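Local structure of putative transcriptional regulator (Methanosarcina mazei, 3R0A) at the interface of chains A and B. The protein probably regulates transcription by binding DNA through a winged helix-turn-helix domain, and forms a two-fold symmetric dimer. Sequence-based numbering; all coordinates share one arbitrary frame. Chains: chain A/B, Putative transcriptional regulator.

The interface of chains A and B. Residues chain A 7, 104-105, 107-109, 111; chain B 7, 101, 104-105, 108.
A:Gln105 and B:Gln105 join their side-chain amides head to head across the two-fold axis, where the long C-terminal helices of two winged-helix subunits (93-113 in chain A, 93-119 in chain B) pack antiparallel. Such helix-mediated pairing is a recurrent way for small DNA-binding proteins to dimerise, and probably serves that end here. The two amide planes are nearly coplanar, and each N-H meets a carbonyl lone pair of the other. A:Gln105 NE2 donates to B:Gln105 OE1 at 3.0 Å. This bond is almost straight, 177° at the hydrogen. B:Gln105 NE2 returns one to A:Gln105 OE1 at 3.2 Å. Each side chain bends at its second torsion, which turns the amides towards one another. The second amide hydrogen of A:Gln105 is spent within its own chain, NE2 reaching A:Asp109 OD1 at 3.0 Å from above the carboxylate plane; the two bonds fix the rotation of the amide. A leucine in place of A:Gln105 would probably leave the amide of B:Gln105 without its mate and A:Asp109 without this donor.

Aromatic packing forms a second layer. The A:Phe7 and B:Phe7 rings, from the short N-terminal strands, stack with centroids 3.9 Å apart. Their planes are tilted by 17°, although the modelled approach at the rims is too short to be trusted. With CG anti to the backbone N (chi1 -161°), the phenyl of B:Phe7 is sent between A:Phe7 and A:Trp107, one face to each. The face turned from A:Phe7 receives A:Trp107 CB, 3.7 Å from the ring centroid, as a CH-pi contact. The indole also meets this phenyl edge-to-face, the CE3 side of its six-membered ring coming up to B:Phe7 CE2. A:Leu111 CD2 touches B:Phe7 CD1 at 3.9 Å.

Small aliphatic groups let the helices come close between these layers. A:Ala108 CB faces B:Ala108 CB at 4.1 Å. A:Ala108 CB is flanked by B:Val104 CG1 at 4.0 Å, and B:Ala108 CB by A:Val104 CG1 in the same way.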
loop_
_atom_site.group_PDB
_atom_site.type_symbol
_atom_site.label_atom_id
_atom_site.label_comp_id
_atom_site.label_asym_id
_atom_site.label_seq_id
_atom_site.Cartn_x
_atom_site.Cartn_y
_atom_site.Cartn_z
ATOM N N PHE A 7 4.747 3.969 -2.697
ATOM C CA PHE A 7 3.483 3.269 -2.662
ATOM C C PHE A 7 2.409 4.310 -2.886
ATOM O O PHE A 7 2.467 5.410 -2.301
ATOM C CB PHE A 7 3.277 2.601 -1.304
ATOM C CG PHE A 7 2.158 1.634 -1.297
ATOM C CD1 PHE A 7 2.405 0.281 -1.492
ATOM C CD2 PHE A 7 0.845 2.076 -1.179
ATOM C CE1 PHE A 7 1.368 -0.634 -1.524
ATOM C CE2 PHE A 7 -0.216 1.172 -1.223
ATOM C CZ PHE A 7 0.052 -0.201 -1.383
ATOM N N VAL A 104 0.828 -6.004 5.129
ATOM C CA VAL A 104 0.790 -5.075 4.008
ATOM C C VAL A 104 -0.431 -5.383 3.160
ATOM O O VAL A 104 -1.051 -4.492 2.609
ATOM C CB VAL A 104 2.057 -5.129 3.174
ATOM C CG1 VAL A 104 1.783 -4.652 1.712
ATOM C CG2 VAL A 104 3.177 -4.341 3.850
ATOM N N GLN A 105 -0.766 -6.653 3.091
ATOM C CA GLN A 105 -1.935 -7.118 2.414
ATOM C C GLN A 105 -3.189 -6.553 3.031
ATOM O O GLN A 105 -4.119 -6.176 2.325
ATOM C CB GLN A 105 -1.978 -8.638 2.511
ATOM C CG GLN A 105 -3.069 -9.284 1.681
ATOM C CD GLN A 105 -2.934 -8.953 0.203
ATOM O OE1 GLN A 105 -1.869 -9.187 -0.414
ATOM N NE2 GLN A 105 -4.009 -8.414 -0.375
ATOM N N TRP A 107 -3.468 -3.863 4.609
ATOM C CA TRP A 107 -3.559 -2.424 4.267
ATOM C C TRP A 107 -4.215 -2.243 2.906
ATOM O O TRP A 107 -4.995 -1.302 2.695
ATOM C CB TRP A 107 -2.195 -1.780 4.168
ATOM C CG TRP A 107 -1.424 -1.595 5.416
ATOM C CD1 TRP A 107 -1.895 -1.594 6.694
ATOM C CD2 TRP A 107 -0.014 -1.335 5.498
ATOM N NE1 TRP A 107 -0.854 -1.376 7.570
ATOM C CE2 TRP A 107 0.308 -1.203 6.861
ATOM C CE3 TRP A 107 1.006 -1.221 4.554
ATOM C CZ2 TRP A 107 1.621 -0.967 7.305
ATOM C CZ3 TRP A 107 2.305 -0.965 4.998
ATOM C CH2 TRP A 107 2.592 -0.833 6.355
ATOM N N ALA A 108 -3.848 -3.137 1.992
ATOM C CA ALA A 108 -4.370 -3.177 0.623
ATOM C C ALA A 108 -5.848 -3.544 0.621
ATOM O O ALA A 108 -6.651 -2.831 0.036
ATOM C CB ALA A 108 -3.601 -4.199 -0.183
ATOM N N ASP A 109 -6.185 -4.677 1.259
ATOM C CA ASP A 109 -7.574 -5.121 1.445
ATOM C C ASP A 109 -8.474 -4.028 1.988
ATOM O O ASP A 109 -9.594 -3.899 1.525
ATOM C CB ASP A 109 -7.661 -6.348 2.349
ATOM C CG ASP A 109 -7.046 -7.576 1.711
ATOM O OD1 ASP A 109 -6.737 -7.541 0.490
ATOM O OD2 ASP A 109 -6.879 -8.585 2.429
ATOM N N LEU A 111 -7.933 -0.518 2.040
ATOM C CA LEU A 111 -8.033 0.636 1.139
ATOM C C LEU A 111 -9.057 0.269 0.076
ATOM O O LEU A 111 -9.752 1.135 -0.436
ATOM C CB LEU A 111 -6.667 1.035 0.539
ATOM C CG LEU A 111 -6.495 1.986 -0.669
ATOM C CD1 LEU A 111 -7.127 3.362 -0.483
ATOM C CD2 LEU A 111 -5.014 2.146 -1.075
ATOM N N PHE B 7 -2.638 4.613 4.808
ATOM C CA PHE B 7 -1.900 3.497 4.327
ATOM C C PHE B 7 -0.490 3.721 4.816
ATOM O O PHE B 7 0.057 4.839 4.688
ATOM C CB PHE B 7 -1.929 3.472 2.804
ATOM C CG PHE B 7 -1.588 2.140 2.236
ATOM C CD1 PHE B 7 -2.597 1.276 1.824
ATOM C CD2 PHE B 7 -0.257 1.724 2.159
ATOM C CE1 PHE B 7 -2.295 0.010 1.309
ATOM C CE2 PHE B 7 0.074 0.444 1.655
ATOM C CZ PHE B 7 -0.953 -0.414 1.230
ATOM N N GLN B 101 -8.522 -2.408 -7.929
ATOM C CA GLN B 101 -7.983 -3.343 -6.935
ATOM C C GLN B 101 -6.872 -4.189 -7.482
ATOM O O GLN B 101 -5.908 -4.494 -6.769
ATOM C CB GLN B 101 -9.056 -4.232 -6.314
ATOM C CG GLN B 101 -8.557 -4.984 -5.053
ATOM C CD GLN B 101 -8.126 -4.062 -3.912
ATOM O OE1 GLN B 101 -8.577 -2.906 -3.793
ATOM N NE2 GLN B 101 -7.247 -4.578 -3.049
ATOM N N VAL B 104 -4.011 -1.716 -7.019
ATOM C CA VAL B 104 -3.624 -1.701 -5.601
ATOM C C VAL B 104 -2.955 -3.024 -5.212
ATOM O O VAL B 104 -1.958 -3.040 -4.524
ATOM C CB VAL B 104 -4.849 -1.514 -4.667
ATOM C CG1 VAL B 104 -4.447 -1.735 -3.199
ATOM C CG2 VAL B 104 -5.478 -0.118 -4.848
ATOM N N GLN B 105 -3.512 -4.139 -5.658
ATOM C CA GLN B 105 -2.913 -5.411 -5.326
ATOM C C GLN B 105 -1.436 -5.442 -5.779
ATOM O O GLN B 105 -0.541 -5.854 -5.004
ATOM C CB GLN B 105 -3.733 -6.568 -5.942
ATOM C CG GLN B 105 -3.304 -7.967 -5.516
ATOM C CD GLN B 105 -3.118 -8.049 -4.010
ATOM O OE1 GLN B 105 -3.995 -7.603 -3.259
ATOM N NE2 GLN B 105 -1.950 -8.563 -3.564
ATOM N N ALA B 108 0.949 -3.665 -3.607
ATOM C CA ALA B 108 1.251 -4.499 -2.433
ATOM C C ALA B 108 2.260 -5.603 -2.753
ATOM O O ALA B 108 3.132 -5.885 -1.930
ATOM C CB ALA B 108 -0.015 -5.100 -1.847
#